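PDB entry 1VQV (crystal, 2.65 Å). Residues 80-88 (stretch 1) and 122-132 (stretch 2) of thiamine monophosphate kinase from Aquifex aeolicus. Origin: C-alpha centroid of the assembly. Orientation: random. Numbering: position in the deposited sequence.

Stretch 1, residues 80-88: KWALISLNL
Stretch 2, residues 122-132: KSEKIGISVFL

Two antiparallel neighbours in a sheet, strand 80-88 and strand 127-132, run with their N-to-C directions 161° apart and their axes 4.5 Å apart at closest approach. The register pairs Ala82 with Leu132, Leu83 with Phe131, Ile84 with Val130, Ser85 with Ser129, Leu86 with Ile128 and Asn87 with Gly127, so the residue numbers of each pair sum to 214. CA-CA separations run from 4.4 Å between Ala82 CA and Leu132 CA to 5.1 Å between Leu86 CA and Ile128 CA. The backbone of both strands is extended throughout this ladder, with phi between -138° and -105° and psi between 105° and 146°. Together the two stretches bury 769 Å².

Asn87, which has the most surface covered by the other stretch, sits opposite a residue with no side chain. Its pairing with Gly127 is a closed two-bond ring: Asn87 N donates to Gly127 O at 2.9 Å, and Gly127 N returns the bond to Asn87 O at 2.9 Å. A CB built ideally on Gly127 would lie 3.3 Å from Asn87 CB, a tight fit, so the glycine leaves room on the face carrying Asn87. That side chain (chi1 m, -76°; chi2 -178°) instead meets Ser123, whose OG comes 3.5 Å from Asn87 CB. Asn87 O also receives a CA-H...O contact from Ile126 CA at 3.2 Å.

Leu88 ends its strand with CB directed away, yet its chi1 m, chi2 t rotamer brings the tip back, and Leu88 CD2 reaches Ile126 CG2 at 4.3 Å; Ile126 is m, t. Its carbonyl serves the incoming segment: Lys122 CA lies 3.4 Å from Leu88 O in a CA-H...O contact, and Ser123 N makes a weak hydrogen bond to Leu88 O at 3.0 Å, bent to 130°. Locally Lys122 runs parallel to Leu88, before residues 123-126 lead round into the antiparallel strand.

Phe131 anchors the other end, on the same face as Asn87. Leu83 N bonds to Phe131 O at 2.8 Å, and Phe131 N to Leu83 O at 2.8 Å. The phenyl ring (chi1 t, chi2 62°) meets Leu83 (m, t) obliquely, with Leu83 CD1 3.4 Å from Phe131 CD2. Phe131 O also takes a CA-H...O contact from Ala82 CA at 3.0 Å.

Between these anchors, Ser85 N donates to Ser129 O at 2.9 Å and Ser129 N to Ser85 O at 3.0 Å. Both serines adopt chi1 t, and their hydroxyls are hydrogen-bonded elsewhere in the structure.

The alternate residues build an apolar ladder on the other face: Ala82 CB to Leu132 CD1 (t, p) at 3.9 Å, Ile84 CG1 to Val130 CG1 at 3.4 Å, and Leu86 CD2 to Ile128 CG2 at 3.8 Å. Ile84, Leu86 and Ile128 are all m, t; Val130 has chi1 -129°. The rule is alternation: hydrogen-bonded pairs carry the mixed face, non-hydrogen-bonded pairs the aliphatic one.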

# COMPACT_ATOMS: atom_id res chain seq x y z
N LYS B 80 -4.01 11.65 7.57
CA LYS B 80 -5.40 11.31 7.89
C LYS B 80 -5.70 9.82 8.00
O LYS B 80 -6.09 9.34 9.07
CB LYS B 80 -6.34 11.96 6.88
CG LYS B 80 -6.39 13.50 6.95
CD LYS B 80 -7.06 13.98 8.25
CE LYS B 80 -8.54 13.61 8.28
NZ LYS B 80 -9.15 13.82 9.62
N TRP B 81 -5.51 9.06 6.92
CA TRP B 81 -5.82 7.62 6.95
C TRP B 81 -4.66 6.72 6.56
O TRP B 81 -3.80 7.09 5.77
CB TRP B 81 -7.01 7.33 6.02
CG TRP B 81 -8.18 8.21 6.29
CD1 TRP B 81 -9.00 8.17 7.39
CD2 TRP B 81 -8.57 9.35 5.54
NE1 TRP B 81 -9.86 9.24 7.37
CE2 TRP B 81 -9.62 9.98 6.25
CE3 TRP B 81 -8.12 9.92 4.33
CZ2 TRP B 81 -10.23 11.15 5.79
CZ3 TRP B 81 -8.73 11.08 3.88
CH2 TRP B 81 -9.78 11.69 4.61
N ALA B 82 -4.65 5.52 7.12
CA ALA B 82 -3.59 4.57 6.84
C ALA B 82 -4.06 3.13 6.63
O ALA B 82 -4.98 2.65 7.31
CB ALA B 82 -2.57 4.62 7.96
N LEU B 83 -3.42 2.45 5.68
CA LEU B 83 -3.69 1.05 5.36
C LEU B 83 -2.38 0.28 5.61
O LEU B 83 -1.35 0.57 4.99
CB LEU B 83 -4.09 0.87 3.89
CG LEU B 83 -5.46 1.31 3.40
CD1 LEU B 83 -5.61 0.94 1.95
CD2 LEU B 83 -6.53 0.64 4.21
N ILE B 84 -2.42 -0.70 6.51
CA ILE B 84 -1.23 -1.46 6.81
C ILE B 84 -1.32 -2.91 6.38
O ILE B 84 -2.15 -3.68 6.87
CB ILE B 84 -0.91 -1.40 8.31
CG1 ILE B 84 -0.61 0.05 8.70
CG2 ILE B 84 0.26 -2.32 8.63
CD1 ILE B 84 -0.20 0.24 10.12
N SER B 85 -0.42 -3.27 5.47
CA SER B 85 -0.36 -4.61 4.92
C SER B 85 0.83 -5.36 5.52
O SER B 85 1.97 -4.88 5.48
CB SER B 85 -0.24 -4.50 3.39
OG SER B 85 -0.35 -5.76 2.75
N LEU B 86 0.57 -6.54 6.08
CA LEU B 86 1.64 -7.31 6.69
C LEU B 86 1.90 -8.67 6.06
O LEU B 86 0.97 -9.44 5.82
CB LEU B 86 1.37 -7.51 8.18
CG LEU B 86 1.44 -6.28 9.09
CD1 LEU B 86 1.24 -6.74 10.52
CD2 LEU B 86 2.79 -5.58 8.94
N ASN B 87 3.18 -8.94 5.79
CA ASN B 87 3.64 -10.22 5.26
C ASN B 87 4.31 -10.86 6.47
O ASN B 87 5.42 -10.47 6.84
CB ASN B 87 4.69 -10.01 4.16
CG ASN B 87 4.10 -9.57 2.85
OD1 ASN B 87 4.83 -9.39 1.87
ND2 ASN B 87 2.78 -9.38 2.80
N LEU B 88 3.66 -11.83 7.08
CA LEU B 88 4.22 -12.46 8.27
C LEU B 88 4.50 -13.95 8.16
O LEU B 88 3.73 -14.70 7.56
CB LEU B 88 3.27 -12.23 9.45
CG LEU B 88 2.81 -10.79 9.66
CD1 LEU B 88 1.52 -10.74 10.48
CD2 LEU B 88 3.91 -10.02 10.33
N LYS B 122 0.86 -14.82 4.35
CA LYS B 122 1.97 -15.63 4.85
C LYS B 122 3.21 -15.25 4.08
O LYS B 122 3.12 -14.87 2.92
CB LYS B 122 1.70 -17.13 4.70
CG LYS B 122 1.77 -17.70 3.28
CD LYS B 122 1.78 -19.26 3.27
CE LYS B 122 1.55 -19.84 1.84
NZ LYS B 122 2.69 -20.67 1.32
N SER B 123 4.37 -15.36 4.71
CA SER B 123 5.60 -14.99 4.04
C SER B 123 6.81 -15.57 4.73
O SER B 123 6.84 -15.73 5.95
CB SER B 123 5.72 -13.46 4.00
OG SER B 123 5.69 -12.97 2.66
N GLU B 124 7.84 -15.87 3.96
CA GLU B 124 9.03 -16.43 4.57
C GLU B 124 9.63 -15.41 5.55
O GLU B 124 10.15 -15.78 6.60
CB GLU B 124 10.03 -16.82 3.46
CG GLU B 124 11.19 -17.71 3.94
CD GLU B 124 10.77 -19.14 4.30
OE1 GLU B 124 10.55 -19.97 3.37
OE2 GLU B 124 10.66 -19.43 5.52
N LYS B 125 9.51 -14.12 5.22
CA LYS B 125 10.04 -13.05 6.09
C LYS B 125 9.05 -11.87 6.34
O LYS B 125 8.08 -11.68 5.60
CB LYS B 125 11.36 -12.50 5.50
CG LYS B 125 12.58 -13.40 5.69
CD LYS B 125 12.88 -13.59 7.17
CE LYS B 125 14.12 -14.45 7.42
NZ LYS B 125 15.37 -13.84 6.88
N ILE B 126 9.31 -11.10 7.39
CA ILE B 126 8.44 -9.98 7.73
C ILE B 126 8.56 -8.82 6.73
O ILE B 126 9.63 -8.24 6.55
CB ILE B 126 8.71 -9.44 9.16
CG1 ILE B 126 8.50 -10.56 10.18
CG2 ILE B 126 7.77 -8.29 9.47
CD1 ILE B 126 8.98 -10.24 11.61
N GLY B 127 7.45 -8.52 6.07
CA GLY B 127 7.43 -7.44 5.11
C GLY B 127 6.33 -6.49 5.57
O GLY B 127 5.19 -6.91 5.72
N ILE B 128 6.69 -5.23 5.83
CA ILE B 128 5.71 -4.25 6.27
C ILE B 128 5.52 -3.23 5.16
O ILE B 128 6.48 -2.62 4.71
CB ILE B 128 6.17 -3.54 7.56
CG1 ILE B 128 6.49 -4.57 8.64
CG2 ILE B 128 5.06 -2.64 8.06
CD1 ILE B 128 6.93 -3.97 9.94
N SER B 129 4.28 -3.07 4.73
CA SER B 129 3.96 -2.14 3.66
C SER B 129 2.84 -1.24 4.14
O SER B 129 1.73 -1.70 4.41
CB SER B 129 3.53 -2.92 2.41
OG SER B 129 3.26 -2.07 1.32
N VAL B 130 3.13 0.05 4.25
CA VAL B 130 2.16 1.02 4.75
C VAL B 130 1.68 2.01 3.69
O VAL B 130 2.44 2.41 2.80
CB VAL B 130 2.76 1.82 5.92
CG1 VAL B 130 1.82 1.79 7.11
CG2 VAL B 130 4.12 1.26 6.28
N PHE B 131 0.42 2.40 3.82
CA PHE B 131 -0.20 3.33 2.90
C PHE B 131 -0.80 4.44 3.72
O PHE B 131 -1.50 4.20 4.69
CB PHE B 131 -1.28 2.60 2.10
CG PHE B 131 -2.14 3.50 1.24
CD1 PHE B 131 -1.58 4.25 0.20
CD2 PHE B 131 -3.53 3.51 1.41
CE1 PHE B 131 -2.40 5.00 -0.66
CE2 PHE B 131 -4.35 4.25 0.56
CZ PHE B 131 -3.79 5.00 -0.48
N LEU B 132 -0.55 5.68 3.31
CA LEU B 132 -1.08 6.79 4.06
C LEU B 132 -1.64 7.88 3.18
O LEU B 132 -1.02 8.28 2.19
CB LEU B 132 0.01 7.37 4.94
CG LEU B 132 -0.39 8.58 5.78
CD1 LEU B 132 -1.41 8.18 6.81
CD2 LEU B 132 0.85 9.11 6.46